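Local coordinates for 3-oxoacyl-[acyl-carrier protein] synthase (Thermus thermophilus, PDB 1UB7) that probably catalyses the first condensation of fatty acid synthesis, joining an acetyl group from acetyl-CoA to two carbons of malonyl-ACP, and works as a homodimer, at residues S2-G8 with A161-V167; V77-T81 with T277-S281; Y115-H121 with F173-G179; A225-I230 with V301-S305. One frame throughout, in Å; residues are numbered along the deposited sequence.

Contact 1: residues S2-G8 with A161-V167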
loop_
_atom_site.group_PDB
_atom_site.type_symbol
_atom_site.label_atom_id
_atom_site.label_comp_id
_atom_site.label_asym_id
_atom_site.label_seq_id
_atom_site.Cartn_x
_atom_site.Cartn_y
_atom_site.Cartn_z
ATOM N N SER A 2 10.582 17.634 -5.939
ATOM C CA SER A 2 9.412 17.367 -6.824
ATOM C C SER A 2 8.235 18.233 -6.408
ATOM O O SER A 2 8.259 18.872 -5.352
ATOM C CB SER A 2 9.005 15.892 -6.745
ATOM O OG SER A 2 8.319 15.613 -5.538
ATOM N N GLY A 3 7.205 18.251 -7.246
ATOM C CA GLY A 3 6.018 19.033 -6.953
ATOM C C GLY A 3 4.809 18.478 -7.681
ATOM O O GLY A 3 4.911 17.463 -8.377
ATOM N N ILE A 4 3.663 19.141 -7.518
ATOM C CA ILE A 4 2.427 18.721 -8.163
ATOM C C ILE A 4 2.250 19.383 -9.527
ATOM O O ILE A 4 2.044 20.586 -9.628
ATOM C CB ILE A 4 1.217 19.027 -7.263
ATOM C CG1 ILE A 4 1.139 17.967 -6.165
ATOM C CG2 ILE A 4 -0.075 19.044 -8.081
ATOM C CD1 ILE A 4 0.116 18.248 -5.111
ATOM N N LEU A 5 2.330 18.573 -10.577
ATOM C CA LEU A 5 2.207 19.048 -11.939
ATOM C C LEU A 5 0.762 19.139 -12.437
ATOM O O LEU A 5 0.466 19.903 -13.363
ATOM C CB LEU A 5 2.997 18.126 -12.864
ATOM C CG LEU A 5 4.440 17.804 -12.486
ATOM C CD1 LEU A 5 5.028 16.880 -13.542
ATOM C CD2 LEU A 5 5.254 19.083 -12.359
ATOM N N ALA A 6 -0.137 18.362 -11.843
ATOM C CA ALA A 6 -1.535 18.366 -12.272
ATOM C C ALA A 6 -2.416 17.849 -11.144
ATOM O O ALA A 6 -1.949 17.097 -10.279
ATOM C CB ALA A 6 -1.708 17.482 -13.510
ATOM N N LEU A 7 -3.688 18.241 -11.172
ATOM C CA LEU A 7 -4.646 17.850 -10.138
ATOM C C LEU A 7 -6.049 17.752 -10.712
ATOM O O LEU A 7 -6.399 18.470 -11.645
ATOM C CB LEU A 7 -4.641 18.885 -9.007
ATOM C CG LEU A 7 -5.792 18.905 -7.986
ATOM C CD1 LEU A 7 -5.643 17.760 -6.981
ATOM C CD2 LEU A 7 -5.789 20.248 -7.258
ATOM N N GLY A 8 -6.843 16.855 -10.141
ATOM C CA GLY A 8 -8.221 16.673 -10.558
ATOM C C GLY A 8 -8.933 15.931 -9.437
ATOM O O GLY A 8 -8.268 15.295 -8.615
ATOM N N ALA A 161 -6.772 13.162 -7.421
ATOM C CA ALA A 161 -5.531 12.706 -8.020
ATOM C C ALA A 161 -4.593 13.841 -8.354
ATOM O O ALA A 161 -4.999 14.967 -8.636
ATOM C CB ALA A 161 -5.829 11.926 -9.283
ATOM N N ALA A 162 -3.315 13.529 -8.348
ATOM C CA ALA A 162 -2.337 14.526 -8.696
ATOM C C ALA A 162 -1.167 13.825 -9.354
ATOM O O ALA A 162 -0.921 12.642 -9.121
ATOM C CB ALA A 162 -1.879 15.259 -7.447
ATOM N N VAL A 163 -0.449 14.547 -10.190
ATOM C CA VAL A 163 0.714 13.951 -10.811
ATOM C C VAL A 163 1.886 14.601 -10.118
ATOM O O VAL A 163 1.951 15.827 -10.038
ATOM C CB VAL A 163 0.782 14.255 -12.312
ATOM C CG1 VAL A 163 2.158 13.890 -12.856
ATOM C CG2 VAL A 163 -0.291 13.474 -13.035
ATOM N N VAL A 164 2.792 13.794 -9.578
ATOM C CA VAL A 164 3.962 14.359 -8.922
ATOM C C VAL A 164 5.160 14.228 -9.868
ATOM O O VAL A 164 5.383 13.167 -10.465
ATOM C CB VAL A 164 4.247 13.642 -7.574
ATOM C CG1 VAL A 164 5.527 14.156 -6.971
ATOM C CG2 VAL A 164 3.088 13.877 -6.613
ATOM N N GLY A 165 5.911 15.315 -10.020
ATOM C CA GLY A 165 7.074 15.299 -10.895
ATOM C C GLY A 165 8.045 16.439 -10.623
ATOM O O GLY A 165 7.821 17.250 -9.718
ATOM N N LYS A 166 9.133 16.507 -11.389
ATOM C CA LYS A 166 10.108 17.580 -11.197
ATOM C C LYS A 166 9.472 18.926 -11.515
ATOM O O LYS A 166 8.791 19.063 -12.530
ATOM C CB LYS A 166 11.326 17.388 -12.109
ATOM C CG LYS A 166 12.190 16.161 -11.796
ATOM C CD LYS A 166 13.084 16.344 -10.565
ATOM C CE LYS A 166 14.075 15.187 -10.446
ATOM N NZ LYS A 166 15.113 15.394 -9.393
ATOM N N VAL A 167 9.677 19.911 -10.642
ATOM C CA VAL A 167 9.151 21.259 -10.873
ATOM C C VAL A 167 10.304 22.268 -10.864
ATOM O O VAL A 167 11.411 21.970 -10.398
ATOM C CB VAL A 167 8.105 21.683 -9.812
ATOM C CG1 VAL A 167 6.828 20.909 -10.014
ATOM C CG2 VAL A 167 8.648 21.470 -8.410
#

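Contact 2: residues V77-T81 with T277-S281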
loop_
_atom_site.group_PDB
_atom_site.type_symbol
_atom_site.label_atom_id
_atom_site.label_comp_id
_atom_site.label_asym_id
_atom_site.label_seq_id
_atom_site.Cartn_x
_atom_site.Cartn_y
_atom_site.Cartn_z
ATOM N N VAL A 77 -2.389 4.209 -5.527
ATOM C CA VAL A 77 -3.744 4.555 -5.108
ATOM C C VAL A 77 -3.846 4.480 -3.585
ATOM O O VAL A 77 -3.744 3.405 -2.992
ATOM C CB VAL A 77 -4.805 3.607 -5.720
ATOM C CG1 VAL A 77 -6.142 3.793 -5.010
ATOM C CG2 VAL A 77 -4.978 3.905 -7.225
ATOM N N ALA A 78 -4.007 5.621 -2.937
ATOM C CA ALA A 78 -4.159 5.604 -1.490
ATOM C C ALA A 78 -5.642 5.387 -1.251
ATOM O O ALA A 78 -6.469 6.219 -1.636
ATOM C CB ALA A 78 -3.713 6.915 -0.888
ATOM N N THR A 79 -5.974 4.252 -0.654
ATOM C CA THR A 79 -7.362 3.917 -0.370
ATOM C C THR A 79 -7.411 2.946 0.790
ATOM O O THR A 79 -6.387 2.382 1.177
ATOM C CB THR A 79 -8.041 3.244 -1.591
ATOM O OG1 THR A 79 -9.439 3.047 -1.317
ATOM C CG2 THR A 79 -7.379 1.885 -1.900
ATOM N N ASN A 80 -8.605 2.760 1.340
ATOM C CA ASN A 80 -8.811 1.816 2.438
ATOM C C ASN A 80 -10.036 0.969 2.102
ATOM O O ASN A 80 -10.499 0.161 2.907
ATOM C CB ASN A 80 -8.999 2.565 3.759
ATOM C CG ASN A 80 -7.737 3.309 4.192
ATOM O OD1 ASN A 80 -6.783 2.709 4.705
ATOM N ND2 ASN A 80 -7.724 4.617 3.978
ATOM N N THR A 81 -10.565 1.174 0.895
ATOM C CA THR A 81 -11.707 0.413 0.421
ATOM C C THR A 81 -11.469 -0.040 -1.019
ATOM O O THR A 81 -12.290 0.213 -1.893
ATOM C CB THR A 81 -13.047 1.231 0.483
ATOM O OG1 THR A 81 -12.923 2.446 -0.265
ATOM C CG2 THR A 81 -13.412 1.559 1.940
ATOM N N THR A 277 -14.358 12.341 3.154
ATOM C CA THR A 277 -14.021 11.486 2.015
ATOM C C THR A 277 -12.669 10.814 2.177
ATOM O O THR A 277 -12.070 10.366 1.207
ATOM C CB THR A 277 -13.982 12.261 0.711
ATOM O OG1 THR A 277 -12.976 13.281 0.798
ATOM C CG2 THR A 277 -15.343 12.861 0.426
ATOM N N SER A 278 -12.179 10.776 3.406
ATOM C CA SER A 278 -10.929 10.109 3.702
ATOM C C SER A 278 -9.764 10.583 2.847
ATOM O O SER A 278 -9.476 11.772 2.787
ATOM C CB SER A 278 -11.129 8.607 3.532
ATOM O OG SER A 278 -9.981 7.895 3.929
ATOM N N THR A 279 -9.087 9.646 2.193
ATOM C CA THR A 279 -7.938 9.988 1.352
ATOM C C THR A 279 -8.225 11.007 0.245
ATOM O O THR A 279 -7.318 11.718 -0.182
ATOM C CB THR A 279 -7.317 8.722 0.702
ATOM O OG1 THR A 279 -8.333 7.983 0.006
ATOM C CG2 THR A 279 -6.679 7.839 1.767
ATOM N N ALA A 280 -9.473 11.090 -0.218
ATOM C CA ALA A 280 -9.830 12.040 -1.274
ATOM C C ALA A 280 -10.049 13.445 -0.741
ATOM O O ALA A 280 -10.120 14.413 -1.497
ATOM C CB ALA A 280 -11.096 11.574 -1.997
ATOM N N SER A 281 -10.135 13.545 0.575
ATOM C CA SER A 281 -10.416 14.795 1.254
ATOM C C SER A 281 -9.574 15.996 0.831
ATOM O O SER A 281 -10.096 17.022 0.379
ATOM C CB SER A 281 -10.283 14.557 2.754
ATOM O OG SER A 281 -10.910 15.584 3.478
#

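Contact 3: residues Y115-H121 with F173-G179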
loop_
_atom_site.group_PDB
_atom_site.type_symbol
_atom_site.label_atom_id
_atom_site.label_comp_id
_atom_site.label_asym_id
_atom_site.label_seq_id
_atom_site.Cartn_x
_atom_site.Cartn_y
_atom_site.Cartn_z
ATOM N N TYR A 115 0.714 10.406 2.467
ATOM C CA TYR A 115 1.704 9.334 2.526
ATOM C C TYR A 115 2.117 9.041 1.071
ATOM O O TYR A 115 3.304 8.945 0.752
ATOM C CB TYR A 115 1.078 8.083 3.145
ATOM C CG TYR A 115 1.432 7.868 4.590
ATOM C CD1 TYR A 115 1.212 8.869 5.544
ATOM C CD2 TYR A 115 2.020 6.672 5.011
ATOM C CE1 TYR A 115 1.574 8.684 6.880
ATOM C CE2 TYR A 115 2.387 6.477 6.348
ATOM C CZ TYR A 115 2.157 7.488 7.274
ATOM O OH TYR A 115 2.487 7.294 8.589
ATOM N N ALA A 116 1.128 8.930 0.183
ATOM C CA ALA A 116 1.413 8.661 -1.233
ATOM C C ALA A 116 2.220 9.784 -1.899
ATOM O O ALA A 116 3.041 9.531 -2.785
ATOM C CB ALA A 116 0.113 8.441 -2.004
ATOM N N LEU A 117 1.972 11.024 -1.485
ATOM C CA LEU A 117 2.682 12.158 -2.060
ATOM C C LEU A 117 4.142 12.061 -1.659
ATOM O O LEU A 117 5.033 12.301 -2.477
ATOM C CB LEU A 117 2.080 13.500 -1.579
ATOM C CG LEU A 117 0.662 13.867 -2.067
ATOM C CD1 LEU A 117 0.200 15.163 -1.415
ATOM C CD2 LEU A 117 0.655 14.012 -3.592
ATOM N N ALA A 118 4.380 11.700 -0.399
ATOM C CA ALA A 118 5.738 11.569 0.105
ATOM C C ALA A 118 6.420 10.435 -0.648
ATOM O O ALA A 118 7.560 10.574 -1.112
ATOM C CB ALA A 118 5.724 11.284 1.597
ATOM N N GLN A 119 5.722 9.314 -0.788
ATOM C CA GLN A 119 6.292 8.182 -1.516
ATOM C C GLN A 119 6.567 8.536 -2.979
ATOM O O GLN A 119 7.576 8.107 -3.559
ATOM C CB GLN A 119 5.360 6.969 -1.446
ATOM C CG GLN A 119 5.762 5.947 -0.395
ATOM C CD GLN A 119 7.088 5.231 -0.704
ATOM O OE1 GLN A 119 7.628 4.554 0.162
ATOM N NE2 GLN A 119 7.601 5.369 -1.938
ATOM N N ALA A 120 5.666 9.316 -3.571
ATOM C CA ALA A 120 5.816 9.732 -4.954
ATOM C C ALA A 120 7.046 10.609 -5.064
ATOM O O ALA A 120 7.864 10.446 -5.980
ATOM C CB ALA A 120 4.610 10.479 -5.400
ATOM N N HIS A 121 7.175 11.526 -4.115
ATOM C CA HIS A 121 8.316 12.430 -4.052
ATOM C C HIS A 121 9.626 11.615 -4.048
ATOM O O HIS A 121 10.534 11.866 -4.855
ATOM C CB HIS A 121 8.223 13.279 -2.781
ATOM C CG HIS A 121 9.465 14.069 -2.482
ATOM N ND1 HIS A 121 9.821 15.200 -3.189
ATOM C CD2 HIS A 121 10.444 13.879 -1.563
ATOM C CE1 HIS A 121 10.964 15.671 -2.719
ATOM N NE2 HIS A 121 11.365 14.886 -1.733
ATOM N N PHE A 173 7.659 20.320 -3.160
ATOM C CA PHE A 173 7.614 19.888 -1.775
ATOM C C PHE A 173 8.809 20.396 -0.957
ATOM O O PHE A 173 9.967 20.296 -1.383
ATOM C CB PHE A 173 7.528 18.372 -1.742
ATOM C CG PHE A 173 6.173 17.848 -2.118
ATOM C CD1 PHE A 173 5.074 18.065 -1.282
ATOM C CD2 PHE A 173 5.982 17.156 -3.318
ATOM C CE1 PHE A 173 3.807 17.600 -1.638
ATOM C CE2 PHE A 173 4.719 16.691 -3.679
ATOM C CZ PHE A 173 3.628 16.912 -2.837
ATOM N N ARG A 174 8.520 20.948 0.216
ATOM C CA ARG A 174 9.572 21.478 1.067
ATOM C C ARG A 174 9.768 20.634 2.311
ATOM O O ARG A 174 10.845 20.635 2.903
ATOM C CB ARG A 174 9.257 22.923 1.454
ATOM C CG ARG A 174 9.108 23.838 0.252
ATOM C CD ARG A 174 9.070 25.293 0.653
ATOM N NE ARG A 174 10.317 25.693 1.291
ATOM C CZ ARG A 174 10.610 26.939 1.643
ATOM N NH1 ARG A 174 9.739 27.914 1.416
ATOM N NH2 ARG A 174 11.772 27.211 2.224
ATOM N N SER A 175 8.731 19.907 2.706
ATOM C CA SER A 175 8.827 19.061 3.883
ATOM C C SER A 175 7.694 18.060 3.972
ATOM O O SER A 175 6.657 18.202 3.319
ATOM C CB SER A 175 8.823 19.911 5.154
ATOM O OG SER A 175 7.576 20.569 5.305
ATOM N N PHE A 176 7.912 17.051 4.805
ATOM C CA PHE A 176 6.938 15.998 5.061
ATOM C C PHE A 176 7.127 15.582 6.514
ATOM O O PHE A 176 8.257 15.454 6.994
ATOM C CB PHE A 176 7.193 14.745 4.193
ATOM C CG PHE A 176 6.829 14.894 2.734
ATOM C CD1 PHE A 176 5.501 14.811 2.320
ATOM C CD2 PHE A 176 7.832 15.090 1.772
ATOM C CE1 PHE A 176 5.164 14.922 0.957
ATOM C CE2 PHE A 176 7.518 15.205 0.406
ATOM C CZ PHE A 176 6.178 15.122 -0.004
ATOM N N VAL A 177 6.016 15.394 7.210
ATOM C CA VAL A 177 6.037 14.917 8.573
ATOM C C VAL A 177 5.043 13.778 8.497
ATOM O O VAL A 177 3.873 13.991 8.173
ATOM C CB VAL A 177 5.567 15.994 9.580
ATOM C CG1 VAL A 177 5.360 15.373 10.966
ATOM C CG2 VAL A 177 6.613 17.104 9.660
ATOM N N LEU A 178 5.517 12.564 8.758
ATOM C CA LEU A 178 4.671 11.375 8.691
ATOM C C LEU A 178 4.843 10.542 9.950
ATOM O O LEU A 178 5.946 10.435 10.484
ATOM C CB LEU A 178 5.063 10.512 7.482
ATOM C CG LEU A 178 5.215 11.104 6.077
ATOM C CD1 LEU A 178 5.750 10.017 5.182
ATOM C CD2 LEU A 178 3.884 11.637 5.533
ATOM N N GLY A 179 3.764 9.926 10.408
ATOM C CA GLY A 179 3.868 9.111 11.601
ATOM C C GLY A 179 2.732 8.134 11.827
ATOM O O GLY A 179 1.676 8.220 11.197
#

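Contact 4: residues A225-I230 with V301-S305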
loop_
_atom_site.group_PDB
_atom_site.type_symbol
_atom_site.label_atom_id
_atom_site.label_comp_id
_atom_site.label_asym_id
_atom_site.label_seq_id
_atom_site.Cartn_x
_atom_site.Cartn_y
_atom_site.Cartn_z
ATOM N N ALA A 225 2.183 18.402 14.053
ATOM C CA ALA A 225 2.614 18.079 12.698
ATOM C C ALA A 225 2.732 19.326 11.846
ATOM O O ALA A 225 3.767 19.567 11.213
ATOM C CB ALA A 225 1.624 17.111 12.057
ATOM N N THR A 226 1.663 20.116 11.844
ATOM C CA THR A 226 1.615 21.342 11.064
ATOM C C THR A 226 2.805 22.239 11.353
ATOM O O THR A 226 3.503 22.675 10.432
ATOM C CB THR A 226 0.333 22.129 11.351
ATOM O OG1 THR A 226 -0.807 21.282 11.161
ATOM C CG2 THR A 226 0.232 23.321 10.408
ATOM N N LEU A 227 3.040 22.514 12.632
ATOM C CA LEU A 227 4.159 23.376 12.997
ATOM C C LEU A 227 5.496 22.732 12.645
ATOM O O LEU A 227 6.407 23.402 12.136
ATOM C CB LEU A 227 4.103 23.715 14.488
ATOM C CG LEU A 227 2.982 24.709 14.810
ATOM C CD1 LEU A 227 2.799 24.872 16.314
ATOM C CD2 LEU A 227 3.315 26.038 14.151
ATOM N N GLU A 228 5.591 21.428 12.904
ATOM C CA GLU A 228 6.798 20.662 12.624
ATOM C C GLU A 228 7.107 20.756 11.134
ATOM O O GLU A 228 8.243 21.020 10.728
ATOM C CB GLU A 228 6.573 19.209 13.022
ATOM C CG GLU A 228 7.834 18.415 13.256
ATOM C CD GLU A 228 7.532 16.963 13.563
ATOM O OE1 GLU A 228 6.504 16.699 14.230
ATOM O OE2 GLU A 228 8.323 16.090 13.144
ATOM N N ALA A 229 6.080 20.546 10.321
ATOM C CA ALA A 229 6.232 20.622 8.876
ATOM C C ALA A 229 6.630 22.029 8.446
ATOM O O ALA A 229 7.617 22.214 7.721
ATOM C CB ALA A 229 4.943 20.223 8.199
ATOM N N ILE A 230 5.869 23.029 8.888
ATOM C CA ILE A 230 6.194 24.404 8.507
ATOM C C ILE A 230 7.631 24.679 8.935
ATOM O O ILE A 230 8.450 25.233 8.173
ATOM C CB ILE A 230 5.242 25.415 9.174
ATOM C CG1 ILE A 230 3.802 25.157 8.709
ATOM C CG2 ILE A 230 5.656 26.834 8.801
ATOM C CD1 ILE A 230 2.730 25.722 9.628
ATOM N N VAL A 301 1.560 26.043 0.560
ATOM C CA VAL A 301 0.383 25.360 1.057
ATOM C C VAL A 301 0.754 24.266 2.046
ATOM O O VAL A 301 1.745 23.542 1.870
ATOM C CB VAL A 301 -0.415 24.730 -0.096
ATOM C CG1 VAL A 301 -1.784 24.271 0.408
ATOM C CG2 VAL A 301 -0.549 25.735 -1.233
ATOM N N LEU A 302 -0.042 24.151 3.100
ATOM C CA LEU A 302 0.209 23.131 4.087
ATOM C C LEU A 302 -0.911 22.134 4.059
ATOM O O LEU A 302 -2.085 22.512 4.066
ATOM C CB LEU A 302 0.307 23.709 5.492
ATOM C CG LEU A 302 0.424 22.542 6.478
ATOM C CD1 LEU A 302 1.513 22.845 7.462
ATOM C CD2 LEU A 302 -0.942 22.254 7.156
ATOM N N LEU A 303 -0.530 20.857 4.038
ATOM C CA LEU A 303 -1.475 19.751 4.025
ATOM C C LEU A 303 -1.236 18.997 5.326
ATOM O O LEU A 303 -0.085 18.838 5.751
ATOM C CB LEU A 303 -1.202 18.818 2.837
ATOM C CG LEU A 303 -1.046 19.431 1.441
ATOM C CD1 LEU A 303 -0.691 18.340 0.440
ATOM C CD2 LEU A 303 -2.342 20.123 1.030
ATOM N N VAL A 304 -2.313 18.529 5.952
ATOM C CA VAL A 304 -2.184 17.807 7.196
ATOM C C VAL A 304 -3.373 16.867 7.347
ATOM O O VAL A 304 -4.491 17.216 6.972
ATOM C CB VAL A 304 -2.103 18.802 8.403
ATOM C CG1 VAL A 304 -3.373 19.643 8.485
ATOM C CG2 VAL A 304 -1.889 18.041 9.706
ATOM N N SER A 305 -3.127 15.667 7.881
ATOM C CA SER A 305 -4.195 14.684 8.068
ATOM C C SER A 305 -3.904 13.716 9.216
ATOM O O SER A 305 -2.758 13.518 9.613
ATOM C CB SER A 305 -4.434 13.896 6.769
ATOM O OG SER A 305 -5.456 12.917 6.929
#

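Contact 1: residues S2-G8 with A161-V167
The edge of the N-terminal five-stranded sheet is built here, where strand 3-10 pairs antiparallel with strand 158-165. G3 and G165 form a hydrogen-bonded pair. G3 N donates to G165 O (2.7 Å) and G165 N donates to G3 O (2.9 Å). G8 and A161 exchange bonds in the same way at the far end. Between them the register slips by one residue: I4 pairs with V164, but L7 with A162. L5 N donates to V163 O at 2.8 Å, yet V163 N turns to A6 O at 3.0 Å. The slip is consistent with a beta bulge at L5 and A6, and L5 has a near-helical backbone (psi -24°).

L5 lies across the glycine end of the pairing. Its CG points opposite the carbonyl carbon (chi1 -50°), which brings CD1 to 3.7 Å from G165 CA. The other branch, CD2, presses on V167 CG1 at 3.4 Å, a tight fit. V167 CG1 also reaches G3 CA (3.7 Å). Replacing L5 by an alanine would probably open a gap over G165 and deprive V167 CG1 of its methyl partner. On the other face, I4 CG2 meets A162 CB at 4.2 Å, and V164 packs on helix 112-125. This is an antiparallel edge-strand pairing in a mixed sheet of the thiolase fold.

Contact 2: residues V77-T81 with T277-S281
T279 turns both branches of its side chain towards A78 of strand 72-78. Its OG1 donates to A78 O at 3.0 Å. The hydroxyl approaches from above the carbonyl plane, 45° out of it. OG1 sits between the backbone N and the carbonyl carbon of its own residue (chi1 54°), and this turns CG2 to lie beside A78 CB, 4.1 Å away. The two contacts place T279 over the A78 peptide with one polar and one apolar branch. A valine in its place, having no hydroxyl, would probably leave A78 O without this donor and hold the short 3-10 turn at 279-280 less firmly against the strand.

The N80 side chain slants across that of T279. Its ND2 passes T279 CG2 at 4.0 Å and S278 OG at 4.0 Å, too far for a bond to either. Both N80 ND2 and S278 OG are instead hydrogen-bonded to E138 OE2, so one carboxylate oxygen ties the two segments together, while N80 OD1 is held by G109 N. T79 faces away from the loop. Its OG1 accepts from T81 N at 3.1 Å, forming an ST turn, and also bonds to A137 O.

F86 of the second subunit packs on N80, and S278 lies beside N276 and near H246, both predicted active-site residues. The chemistry implies a buried polar junction next to the probable catalytic centre, in which the T279 and S278 hydroxyls and the N80 amide each have a hydrogen-bond partner.

Contact 3: residues Y115-H121 with F173-G179
F176 lays its ring under A118 of helix 112-125, at the core of the layered thiolase fold. This helix packs on strand 172-180, the outermost strand of the C-terminal sheet within the chain. A118 CA stands 3.7 Å from the centroid of the F176 ring and 22° off its normal, a CH-pi contact over the face. A118 CB comes down on F176 CD1 at 3.6 Å. One turn on, H121 CG is opposite the backbone N (chi1 170°), which brings the imidazole to the F176 ring. F176 CE2 then lies over a face of the imidazole, 3.7 Å from H121 CG, with the two planes at 47°.

Two more side chains of the strand flank this centre. F173 CZ touches L117 CB at 4.0 Å, the two side chains crossing at about a right angle. L178 divides its methyls: CD1 goes to A118 CB (3.8 Å) and CD2 to Y115 CD1 (3.8 Å). The Y115 and L178 side chains run past each other in opposite directions.

Further out, S2 OG bonds to H121 ND1 and so helps to fix the rotation of the imidazole. R174 and S175 both face V316 in a classic beta bulge on strand 172-180. Side chains of the second subunit also pack here: its Y104 on Y115, its L128 on A118 and its F102 on L178. Within the strand itself, F176 CZ sits 3.3 Å above the plane of the F173 ring, offset toward its rim.

Contact 4: residues A225-I230 with V301-S305
L302 reaches from strand 300-307 into the side of helix 211-233, and T226 and I230 receive it. Its CB leaves the strand on the helix side. CG then continues opposite the backbone N (chi1 174°), which carries the fork of the side chain out to the helix. There CG meets T226 CG2 at 4.0 Å. At the tip the branches part. CD1 touches both T226 CG2, at 3.2 Å, and I230 CG1, at 3.5 Å. Both approaches are tighter than usual van der Waals contact, and chi2 lies off the staggered positions at 134°, so the tip looks strained as modelled. CD1 also comes within 4.4 Å of A229 CB. The second branch, CD2, rests against T226 CG2 at 3.6 Å.

T226 serves two strand residues at once. CG2 takes L302, and OG1 faces V304 CG2 at 3.7 Å. T226 crosses each of them at about a right angle. V304 CG2 also approaches A225 CB at 4.3 Å. The contact between the two segments has no hydrogen bond; it is van der Waals packing of small and branched side chains on buried ground.

Helix and strand run roughly antiparallel, at 142°. The helix packs on the C-terminal sheet, as in the layered thiolase fold, and spreads beyond strand 300-307 onto both its neighbours. F243 of strand 242-245 packs on T226 and I230, while A314 of strand 311-318 touches A225 and A229. L303 points away from helix 211-233 and packs on I282 and L286 of helix 281-292, so the strand lies between two helices.

Contacts 3 and 4 lie closest, with centres 11 Å apart. S175 OG bonds to A229 O at 2.9 Å, and V177 packs on the same helix, so strand 172-180 has helix 112-125 on one face and helix 211-233 on the other. Contact 1 joins contact 3 at the N-terminus, where S2 O meets F173 N at 2.7 Å. V164 also packs on L117 and A120. Helix 112-125 thus lies between the two sheets. Contact 2 touches contact 3 through A78 CB and A116 CB, 4.3 Å apart. It is nearest the predicted catalytic residues; V304 of contact 4 is about 6 Å from H246 between side chains. Contact 1 lies away from the site.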